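Local coordinates for protein amorpha-4,11-diene synthase (Artemisia annua, PDB 4GAX) that probably cyclises farnesyl diphosphate to sesquiterpene products, as an engineered variant of a plant sesquiterpene synthase, at residues V312-D317 with Y354-D359; D317-Y322 with D386-L391; M392-W397 with D410-I415. All blocks are in the same frame, centred on the assembly; numbering follows the deposited sequence.

Contact 1 of 3, residues V312-D317 with Y354-D359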
loop_
_atom_site.group_PDB
_atom_site.type_symbol
_atom_site.label_atom_id
_atom_site.label_comp_id
_atom_site.label_asym_id
_atom_site.label_seq_id
_atom_site.Cartn_x
_atom_site.Cartn_y
_atom_site.Cartn_z
ATOM N N VAL A 312 3.332 -17.808 -1.032
ATOM C CA VAL A 312 3.295 -17.420 -2.437
ATOM C C VAL A 312 4.706 -17.375 -3.010
ATOM O O VAL A 312 4.967 -17.856 -4.112
ATOM C CB VAL A 312 2.652 -16.019 -2.586
ATOM C CG1 VAL A 312 2.930 -15.442 -3.964
ATOM C CG2 VAL A 312 1.170 -16.099 -2.314
ATOM N N THR A 313 5.611 -16.778 -2.248
ATOM C CA THR A 313 7.007 -16.692 -2.636
ATOM C C THR A 313 7.585 -18.089 -2.866
ATOM O O THR A 313 8.252 -18.328 -3.878
ATOM C CB THR A 313 7.817 -15.931 -1.564
ATOM O OG1 THR A 313 7.262 -14.617 -1.389
ATOM C CG2 THR A 313 9.270 -15.813 -1.969
ATOM N N LEU A 314 7.311 -19.015 -1.945
ATOM C CA LEU A 314 7.785 -20.392 -2.087
ATOM C C LEU A 314 7.205 -21.026 -3.326
ATOM O O LEU A 314 7.944 -21.577 -4.156
ATOM C CB LEU A 314 7.382 -21.239 -0.878
ATOM C CG LEU A 314 8.188 -21.011 0.397
ATOM C CD1 LEU A 314 7.383 -21.411 1.627
ATOM C CD2 LEU A 314 9.453 -21.816 0.323
ATOM N N ILE A 315 5.877 -20.953 -3.449
ATOM C CA ILE A 315 5.170 -21.618 -4.544
ATOM C C ILE A 315 5.600 -21.058 -5.905
ATOM O O ILE A 315 5.805 -21.822 -6.854
ATOM C CB ILE A 315 3.634 -21.543 -4.373
ATOM C CG1 ILE A 315 3.198 -22.362 -3.156
ATOM C CG2 ILE A 315 2.929 -22.102 -5.590
ATOM C CD1 ILE A 315 1.722 -22.205 -2.827
ATOM N N ASP A 316 5.756 -19.737 -5.993
ATOM C CA ASP A 316 6.256 -19.117 -7.223
ATOM C C ASP A 316 7.640 -19.637 -7.589
ATOM O O ASP A 316 7.941 -19.863 -8.759
ATOM C CB ASP A 316 6.304 -17.595 -7.092
ATOM C CG ASP A 316 5.109 -16.920 -7.727
ATOM O OD1 ASP A 316 4.554 -17.477 -8.698
ATOM O OD2 ASP A 316 4.723 -15.831 -7.254
ATOM N N ASP A 317 8.478 -19.830 -6.578
ATOM C CA ASP A 317 9.838 -20.301 -6.794
ATOM C C ASP A 317 9.896 -21.769 -7.217
ATOM O O ASP A 317 10.932 -22.236 -7.688
ATOM C CB ASP A 317 10.705 -20.047 -5.558
ATOM C CG ASP A 317 11.025 -18.570 -5.360
ATOM O OD1 ASP A 317 10.717 -17.762 -6.269
ATOM O OD2 ASP A 317 11.597 -18.219 -4.301
ATOM N N TYR A 354 3.936 -28.262 1.074
ATOM C CA TYR A 354 2.526 -28.613 1.119
ATOM C C TYR A 354 2.072 -28.644 2.567
ATOM O O TYR A 354 0.988 -28.164 2.893
ATOM C CB TYR A 354 2.250 -29.959 0.440
ATOM C CG TYR A 354 0.775 -30.191 0.169
ATOM C CD1 TYR A 354 0.133 -29.550 -0.889
ATOM C CD2 TYR A 354 0.019 -31.039 0.975
ATOM C CE1 TYR A 354 -1.215 -29.753 -1.142
ATOM C CE2 TYR A 354 -1.332 -31.253 0.728
ATOM C CZ TYR A 354 -1.943 -30.608 -0.329
ATOM O OH TYR A 354 -3.284 -30.810 -0.568
ATOM N N LYS A 355 2.917 -29.201 3.428
ATOM C CA LYS A 355 2.652 -29.255 4.870
ATOM C C LYS A 355 2.547 -27.874 5.513
ATOM O O LYS A 355 1.612 -27.606 6.282
ATOM C CB LYS A 355 3.759 -30.056 5.563
ATOM C CG LYS A 355 3.638 -30.127 7.084
ATOM C CD LYS A 355 2.381 -30.874 7.529
ATOM C CE LYS A 355 2.362 -31.056 9.057
ATOM N NZ LYS A 355 0.971 -31.105 9.595
ATOM N N LEU A 356 3.507 -26.998 5.222
ATOM C CA LEU A 356 3.457 -25.631 5.754
ATOM C C LEU A 356 2.200 -24.927 5.282
ATOM O O LEU A 356 1.524 -24.242 6.061
ATOM C CB LEU A 356 4.685 -24.823 5.313
ATOM C CG LEU A 356 4.819 -23.434 5.953
ATOM C CD1 LEU A 356 5.259 -23.562 7.410
ATOM C CD2 LEU A 356 5.808 -22.570 5.167
ATOM N N PHE A 357 1.900 -25.086 3.996
ATOM C CA PHE A 357 0.709 -24.488 3.387
ATOM C C PHE A 357 -0.572 -25.005 4.059
ATOM O O PHE A 357 -1.425 -24.221 4.464
ATOM C CB PHE A 357 0.712 -24.830 1.894
ATOM C CG PHE A 357 -0.494 -24.348 1.136
ATOM C CD1 PHE A 357 -0.457 -23.157 0.432
ATOM C CD2 PHE A 357 -1.646 -25.118 1.071
ATOM C CE1 PHE A 357 -1.559 -22.732 -0.297
ATOM C CE2 PHE A 357 -2.748 -24.682 0.349
ATOM C CZ PHE A 357 -2.705 -23.492 -0.327
ATOM N N MET A 358 -0.707 -26.325 4.171
ATOM C CA MET A 358 -1.923 -26.906 4.721
ATOM C C MET A 358 -2.106 -26.530 6.192
ATOM O O MET A 358 -3.218 -26.212 6.604
ATOM C CB MET A 358 -1.943 -28.432 4.537
ATOM C CG MET A 358 -2.336 -28.868 3.129
ATOM S SD MET A 358 -4.042 -28.429 2.728
ATOM C CE MET A 358 -3.845 -27.646 1.157
ATOM N N ASP A 359 -1.016 -26.557 6.963
ATOM C CA ASP A 359 -1.046 -26.172 8.380
ATOM C C ASP A 359 -1.444 -24.716 8.535
ATOM O O ASP A 359 -2.147 -24.341 9.477
ATOM C CB ASP A 359 0.333 -26.345 9.032
ATOM C CG ASP A 359 0.652 -27.798 9.382
ATOM O OD1 ASP A 359 -0.212 -28.685 9.198
ATOM O OD2 ASP A 359 1.780 -28.048 9.860
#

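Contact 2 of 3, residues D317-Y322 with D386-L391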
loop_
_atom_site.group_PDB
_atom_site.type_symbol
_atom_site.label_atom_id
_atom_site.label_comp_id
_atom_site.label_asym_id
_atom_site.label_seq_id
_atom_site.Cartn_x
_atom_site.Cartn_y
_atom_site.Cartn_z
ATOM N N ASP A 317 8.478 -19.830 -6.578
ATOM C CA ASP A 317 9.838 -20.301 -6.794
ATOM C C ASP A 317 9.896 -21.769 -7.217
ATOM O O ASP A 317 10.932 -22.236 -7.688
ATOM C CB ASP A 317 10.705 -20.047 -5.558
ATOM C CG ASP A 317 11.025 -18.570 -5.360
ATOM O OD1 ASP A 317 10.717 -17.762 -6.269
ATOM O OD2 ASP A 317 11.597 -18.219 -4.301
ATOM N N ILE A 318 8.792 -22.495 -7.040
ATOM C CA ILE A 318 8.695 -23.865 -7.546
ATOM C C ILE A 318 8.197 -23.844 -8.989
ATOM O O ILE A 318 8.658 -24.602 -9.838
ATOM C CB ILE A 318 7.717 -24.733 -6.726
ATOM C CG1 ILE A 318 8.186 -24.877 -5.279
ATOM C CG2 ILE A 318 7.589 -26.111 -7.341
ATOM C CD1 ILE A 318 7.196 -25.621 -4.390
ATOM N N TYR A 319 7.245 -22.966 -9.271
ATOM C CA TYR A 319 6.658 -22.928 -10.605
ATOM C C TYR A 319 7.535 -22.211 -11.620
ATOM O O TYR A 319 7.526 -22.565 -12.799
ATOM C CB TYR A 319 5.256 -22.309 -10.569
ATOM C CG TYR A 319 4.197 -23.302 -10.168
ATOM C CD1 TYR A 319 3.383 -23.902 -11.122
ATOM C CD2 TYR A 319 4.033 -23.667 -8.838
ATOM C CE1 TYR A 319 2.416 -24.832 -10.756
ATOM C CE2 TYR A 319 3.077 -24.584 -8.462
ATOM C CZ TYR A 319 2.274 -25.167 -9.421
ATOM O OH TYR A 319 1.323 -26.083 -9.034
ATOM N N ASP A 320 8.295 -21.214 -11.173
ATOM C CA ASP A 320 9.092 -20.429 -12.108
ATOM C C ASP A 320 10.185 -21.277 -12.739
ATOM O O ASP A 320 10.108 -21.628 -13.914
ATOM C CB ASP A 320 9.704 -19.204 -11.434
ATOM C CG ASP A 320 10.167 -18.164 -12.441
ATOM O OD1 ASP A 320 10.975 -17.280 -12.078
ATOM O OD2 ASP A 320 9.715 -18.231 -13.605
ATOM N N ALA A 321 11.205 -21.600 -11.954
ATOM C CA ALA A 321 12.293 -22.425 -12.452
ATOM C C ALA A 321 12.090 -23.889 -12.066
ATOM O O ALA A 321 11.716 -24.725 -12.890
ATOM C CB ALA A 321 13.633 -21.913 -11.924
ATOM N N TYR A 322 12.300 -24.157 -10.786
ATOM C CA TYR A 322 12.443 -25.497 -10.219
ATOM C C TYR A 322 11.657 -26.692 -10.791
ATOM O O TYR A 322 12.258 -27.636 -11.309
ATOM C CB TYR A 322 12.254 -25.433 -8.700
ATOM C CG TYR A 322 13.192 -26.365 -7.998
ATOM C CD1 TYR A 322 14.552 -26.087 -7.942
ATOM C CD2 TYR A 322 12.738 -27.542 -7.439
ATOM C CE1 TYR A 322 15.427 -26.946 -7.324
ATOM C CE2 TYR A 322 13.603 -28.410 -6.818
ATOM C CZ TYR A 322 14.943 -28.104 -6.761
ATOM O OH TYR A 322 15.809 -28.966 -6.136
ATOM N N ASP A 386 -7.263 -20.887 -7.301
ATOM C CA ASP A 386 -7.270 -20.249 -8.622
ATOM C C ASP A 386 -5.910 -19.644 -8.952
ATOM O O ASP A 386 -5.509 -19.583 -10.111
ATOM C CB ASP A 386 -8.352 -19.178 -8.727
ATOM C CG ASP A 386 -8.680 -18.839 -10.164
ATOM O OD1 ASP A 386 -9.074 -19.769 -10.897
ATOM O OD2 ASP A 386 -8.514 -17.667 -10.571
ATOM N N PHE A 387 -5.196 -19.210 -7.920
ATOM C CA PHE A 387 -3.838 -18.695 -8.074
ATOM C C PHE A 387 -2.890 -19.788 -8.584
ATOM O O PHE A 387 -2.163 -19.585 -9.558
ATOM C CB PHE A 387 -3.338 -18.133 -6.739
ATOM C CG PHE A 387 -1.875 -17.779 -6.739
ATOM C CD1 PHE A 387 -1.420 -16.659 -7.414
ATOM C CD2 PHE A 387 -0.959 -18.559 -6.047
ATOM C CE1 PHE A 387 -0.079 -16.332 -7.415
ATOM C CE2 PHE A 387 0.392 -18.236 -6.043
ATOM C CZ PHE A 387 0.832 -17.126 -6.730
ATOM N N VAL A 388 -2.915 -20.952 -7.933
ATOM C CA VAL A 388 -2.055 -22.065 -8.329
ATOM C C VAL A 388 -2.452 -22.603 -9.705
ATOM O O VAL A 388 -1.592 -22.923 -10.530
ATOM C CB VAL A 388 -2.089 -23.190 -7.288
ATOM C CG1 VAL A 388 -1.050 -24.245 -7.602
ATOM C CG2 VAL A 388 -1.853 -22.598 -5.901
ATOM N N ARG A 389 -3.758 -22.705 -9.931
ATOM C CA ARG A 389 -4.330 -23.120 -11.207
ATOM C C ARG A 389 -3.717 -22.341 -12.345
ATOM O O ARG A 389 -3.269 -22.912 -13.335
ATOM C CB ARG A 389 -5.816 -22.793 -11.208
ATOM C CG ARG A 389 -6.725 -23.954 -11.414
ATOM C CD ARG A 389 -8.142 -23.491 -11.200
ATOM N NE ARG A 389 -8.763 -24.162 -10.063
ATOM C CZ ARG A 389 -9.651 -23.592 -9.258
ATOM N NH1 ARG A 389 -10.011 -22.324 -9.461
ATOM N NH2 ARG A 389 -10.174 -24.294 -8.254
ATOM N N ASN A 390 -3.706 -21.020 -12.206
ATOM C CA ASN A 390 -3.235 -20.176 -13.297
ATOM C C ASN A 390 -1.715 -20.198 -13.434
ATOM O O ASN A 390 -1.185 -19.968 -14.523
ATOM C CB ASN A 390 -3.799 -18.756 -13.190
ATOM C CG ASN A 390 -5.270 -18.694 -13.575
ATOM O OD1 ASN A 390 -5.615 -18.550 -14.753
ATOM N ND2 ASN A 390 -6.146 -18.817 -12.583
ATOM N N LEU A 391 -1.015 -20.481 -12.335
ATOM C CA LEU A 391 0.410 -20.784 -12.442
ATOM C C LEU A 391 0.588 -22.031 -13.313
ATOM O O LEU A 391 1.529 -22.113 -14.101
ATOM C CB LEU A 391 1.056 -20.984 -11.066
ATOM C CG LEU A 391 1.327 -19.726 -10.231
ATOM C CD1 LEU A 391 1.906 -20.089 -8.872
ATOM C CD2 LEU A 391 2.263 -18.762 -10.963
#

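Contact 3 of 3, residues M392-W397 with D410-I415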
loop_
_atom_site.group_PDB
_atom_site.type_symbol
_atom_site.label_atom_id
_atom_site.label_comp_id
_atom_site.label_asym_id
_atom_site.label_seq_id
_atom_site.Cartn_x
_atom_site.Cartn_y
_atom_site.Cartn_z
ATOM N N MET A 392 -0.335 -22.988 -13.195
ATOM C CA MET A 392 -0.252 -24.226 -13.975
ATOM C C MET A 392 -0.697 -23.996 -15.415
ATOM O O MET A 392 -0.284 -24.726 -16.328
ATOM C CB MET A 392 -1.084 -25.340 -13.348
ATOM C CG MET A 392 -0.815 -26.709 -13.965
ATOM S SD MET A 392 0.909 -27.199 -13.731
ATOM C CE MET A 392 1.283 -27.916 -15.333
ATOM N N VAL A 393 -1.541 -22.987 -15.614
ATOM C CA VAL A 393 -1.937 -22.591 -16.960
ATOM C C VAL A 393 -0.699 -22.236 -17.773
ATOM O O VAL A 393 -0.497 -22.762 -18.875
ATOM C CB VAL A 393 -2.907 -21.388 -16.951
ATOM C CG1 VAL A 393 -2.884 -20.656 -18.297
ATOM C CG2 VAL A 393 -4.316 -21.842 -16.604
ATOM N N GLU A 394 0.136 -21.362 -17.216
ATOM C CA GLU A 394 1.316 -20.902 -17.934
ATOM C C GLU A 394 2.422 -21.954 -18.022
ATOM O O GLU A 394 3.322 -21.839 -18.859
ATOM C CB GLU A 394 1.836 -19.580 -17.365
ATOM C CG GLU A 394 1.874 -19.494 -15.861
ATOM C CD GLU A 394 1.931 -18.054 -15.377
ATOM O OE1 GLU A 394 1.465 -17.162 -16.118
ATOM O OE2 GLU A 394 2.444 -17.809 -14.261
ATOM N N ALA A 395 2.355 -22.978 -17.171
ATOM C CA ALA A 395 3.298 -24.085 -17.277
ATOM C C ALA A 395 2.902 -24.975 -18.453
ATOM O O ALA A 395 3.762 -25.525 -19.150
ATOM C CB ALA A 395 3.339 -24.883 -15.980
ATOM N N GLN A 396 1.594 -25.118 -18.661
ATOM C CA GLN A 396 1.066 -25.849 -19.803
ATOM C C GLN A 396 1.535 -25.198 -21.093
ATOM O O GLN A 396 1.800 -25.878 -22.084
ATOM C CB GLN A 396 -0.464 -25.863 -19.758
ATOM C CG GLN A 396 -1.059 -27.167 -19.265
ATOM C CD GLN A 396 -0.987 -28.266 -20.305
ATOM O OE1 GLN A 396 -0.723 -29.422 -19.983
ATOM N NE2 GLN A 396 -1.233 -27.910 -21.561
ATOM N N TRP A 397 1.653 -23.875 -21.057
ATOM C CA TRP A 397 2.039 -23.087 -22.221
ATOM C C TRP A 397 3.492 -23.283 -22.648
ATOM O O TRP A 397 3.849 -22.996 -23.790
ATOM C CB TRP A 397 1.782 -21.600 -21.960
ATOM C CG TRP A 397 0.329 -21.226 -21.969
ATOM C CD1 TRP A 397 -0.717 -21.993 -22.403
ATOM C CD2 TRP A 397 -0.240 -19.987 -21.522
ATOM N NE1 TRP A 397 -1.899 -21.307 -22.252
ATOM C CE2 TRP A 397 -1.633 -20.075 -21.715
ATOM C CE3 TRP A 397 0.297 -18.815 -20.974
ATOM C CZ2 TRP A 397 -2.499 -19.033 -21.383
ATOM C CZ3 TRP A 397 -0.560 -17.784 -20.643
ATOM C CH2 TRP A 397 -1.945 -17.898 -20.846
ATOM N N ASP A 410 -1.735 -10.416 -19.901
ATOM C CA ASP A 410 -2.163 -9.376 -18.971
ATOM C C ASP A 410 -3.300 -9.905 -18.096
ATOM O O ASP A 410 -3.406 -9.572 -16.913
ATOM C CB ASP A 410 -2.626 -8.130 -19.734
ATOM C CG ASP A 410 -1.677 -6.954 -19.571
ATOM O OD1 ASP A 410 -1.744 -6.008 -20.387
ATOM O OD2 ASP A 410 -0.863 -6.978 -18.626
ATOM N N SER A 411 -4.138 -10.741 -18.701
ATOM C CA SER A 411 -5.300 -11.325 -18.038
ATOM C C SER A 411 -4.900 -12.368 -16.991
ATOM O O SER A 411 -5.266 -12.256 -15.821
ATOM C CB SER A 411 -6.248 -11.922 -19.090
ATOM O OG SER A 411 -7.014 -13.002 -18.580
ATOM N N VAL A 412 -4.134 -13.372 -17.408
ATOM C CA VAL A 412 -3.717 -14.436 -16.498
ATOM C C VAL A 412 -2.711 -13.921 -15.460
ATOM O O VAL A 412 -2.490 -14.556 -14.426
ATOM C CB VAL A 412 -3.140 -15.649 -17.264
ATOM C CG1 VAL A 412 -1.640 -15.496 -17.456
ATOM C CG2 VAL A 412 -3.449 -16.939 -16.527
ATOM N N ALA A 413 -2.128 -12.756 -15.730
ATOM C CA ALA A 413 -1.180 -12.137 -14.810
ATOM C C ALA A 413 -1.874 -11.297 -13.739
ATOM O O ALA A 413 -1.232 -10.824 -12.796
ATOM C CB ALA A 413 -0.171 -11.294 -15.574
ATOM N N VAL A 414 -3.181 -11.093 -13.889
ATOM C CA VAL A 414 -3.953 -10.445 -12.833
ATOM C C VAL A 414 -4.021 -11.432 -11.681
ATOM O O VAL A 414 -3.960 -11.058 -10.507
ATOM C CB VAL A 414 -5.381 -10.095 -13.291
ATOM C CG1 VAL A 414 -6.259 -9.734 -12.097
ATOM C CG2 VAL A 414 -5.351 -8.952 -14.292
ATOM N N ILE A 415 -4.138 -12.704 -12.045
ATOM C CA ILE A 415 -4.199 -13.784 -11.076
ATOM C C ILE A 415 -2.804 -14.159 -10.568
ATOM O O ILE A 415 -2.535 -14.090 -9.371
ATOM C CB ILE A 415 -4.897 -15.017 -11.677
ATOM C CG1 ILE A 415 -6.354 -14.679 -12.016
ATOM C CG2 ILE A 415 -4.825 -16.196 -10.713
ATOM C CD1 ILE A 415 -7.009 -15.662 -12.969
#

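Contact 1 of 3, residues V312-D317 with Y354-D359
Leu314 and Ile315 of helix 312-317 meet Leu356 and Phe357 of helix 354-359 across a wide backbone gap: the nearest pair of CA atoms, Ile315 CA and Tyr354 CA, is 9.4 Å apart. The two segments run in roughly opposite directions, and at this spacing only the ends of long side chains close the distance. Each helix contributes two consecutive residues, which divide the contact into two separate pairs.

In the first pair, Leu314 CD1 rests 4.0 Å from Leu356 CD2, methyl against methyl, with the two side chains crossing at about a right angle. In the second, Ile315 CD1 lies 4.0 Å from Phe357 CD1 and nearly as close to the adjoining CE1, so that one methyl meets the CD1-CE1 bond of the ring obliquely. The ring is carried to this place by a first torsion that sets Phe357 CG opposite the backbone N (chi1 177°), and Met358 CE lies at its edge, in plane. Trp338 packs edge-to-face with the same ring. Leu314 and Leu356 both continue onto Phe269 of helix 238-269.

No hydrogen bond links the two segments, so helix 299-322 and helix 351-370 are joined here by apolar packing alone. The contact buries just 104 Å², which is consistent with a share of the packing between these helices, within the metal-binding domain, falling to neighbours such as Leu311, which touches both Leu356 and Phe357.

Contact 2 of 3, residues D317-Y322 with D386-L391
Tyr319 reaches Leu391 and Val388 because its first torsion (chi1 -82°) sets CG beside the backbone N and sends the ring across to helix 386-391. On that helix Val388 has CG1 opposite its backbone N (chi1 -172°), which turns this methyl to the phenolic end of the tyrosine. The backbones are close, with Tyr319 CA 6.9 Å from Leu391 CA.

Leu391 CB lies over one face of the ring, 4.1 Å from the Tyr319 ring centroid and 26° off the normal, a CH-pi contact displaced toward the rim; its closest ring atom is Tyr319 CD1, 3.7 Å from Leu391 CB. Leu391 CD1 extends the cover over CG and CD2. At the far end, Val388 CG1 packs 3.3 Å from Tyr319 OH, and these two side chains cross at about a right angle. The hydroxyl is nonetheless satisfied, since it hydrogen-bonds to Thr332 OG1. Replacing Tyr319 by an alanine would probably leave Leu391 and Val388 without the ring they pack on and deprive Thr332 of its hydroxyl partner.

Within helix 386-391, Asp386 O accepts both Asn390 N and Asn390 ND2, the latter at 2.7 Å, from opposite faces of its carbonyl plane. Asp386 OD1 also takes Arg389 NH1 at 3.1 Å through its anti lone pair.

Residues 316-320 match the aspartate-rich DDxxD motif, which in class I terpene synthases binds magnesium and probably does so in this enzyme; Tyr319 lies within it and packs this part of the helix against helix 386-391. Helix 325-337 packs on this pair through Leu328 and Phe331 against Tyr319 and Ile335 against Val388, while Asn390 touches helix 407-416.

Contact 3 of 3, residues M392-W397 with D410-I415
Val412 is the hub of this contact, its two methyls reaching three residues of helix 392-397. Its first torsion (chi1 90°) places CG1 between the backbone N and the carbonyl carbon, and from there CG1 meets Trp397 and Glu394 while CG2 turns to Val393. Val412 CG1 lies 4.1 Å from Trp397 CZ3, with CH2 nearly as near, an oblique approach to the six-membered part of the indole. The indole is held from its own helix: Val393 CG1 sits 3.5 Å above the Trp397 ring plane, toward the rim, and the same methyl is 4.2 Å from Val412 CG2.

Glu394 CG lies between the backbone N and the carbonyl carbon (chi1 43°), and the chain then runs extended, which brings Glu394 OE1 to 3.8 Å from Val412 CG1. The axes of segments 392-397 and 410-415 approach to 11.2 Å, with 138° between their directions, so side chains from both helices have to meet between them.

No hydrogen bond crosses between the segments. The carboxylate of Glu394 meets a methyl there, and its side chain also touches Thr416. What holds helix 374-399 to helix 407-416 at this point is therefore dispersion around one branched side chain, with a charged group at its margin.

The three contacts follow one another across one side of the chain, within the family's helical metal-binding domain. Contacts 1 and 2 share Asp317 and helix 299-322, their centres 10 Å apart, and they touch where Leu391 and Phe387 pack on residues 312-316; along the chain their segments alternate. Contact 3 comes later in sequence than both and shares helix 374-399 with contact 2, its centre 9 Å away; Asn390 touches Val412 and Ile415 there. Contacts 1 and 3 do not touch, their centres being about 18 Å apart. Helix 374-399 thus packs against and bridges helix 299-322, which carries the DDxxD sequence, and helix 407-416.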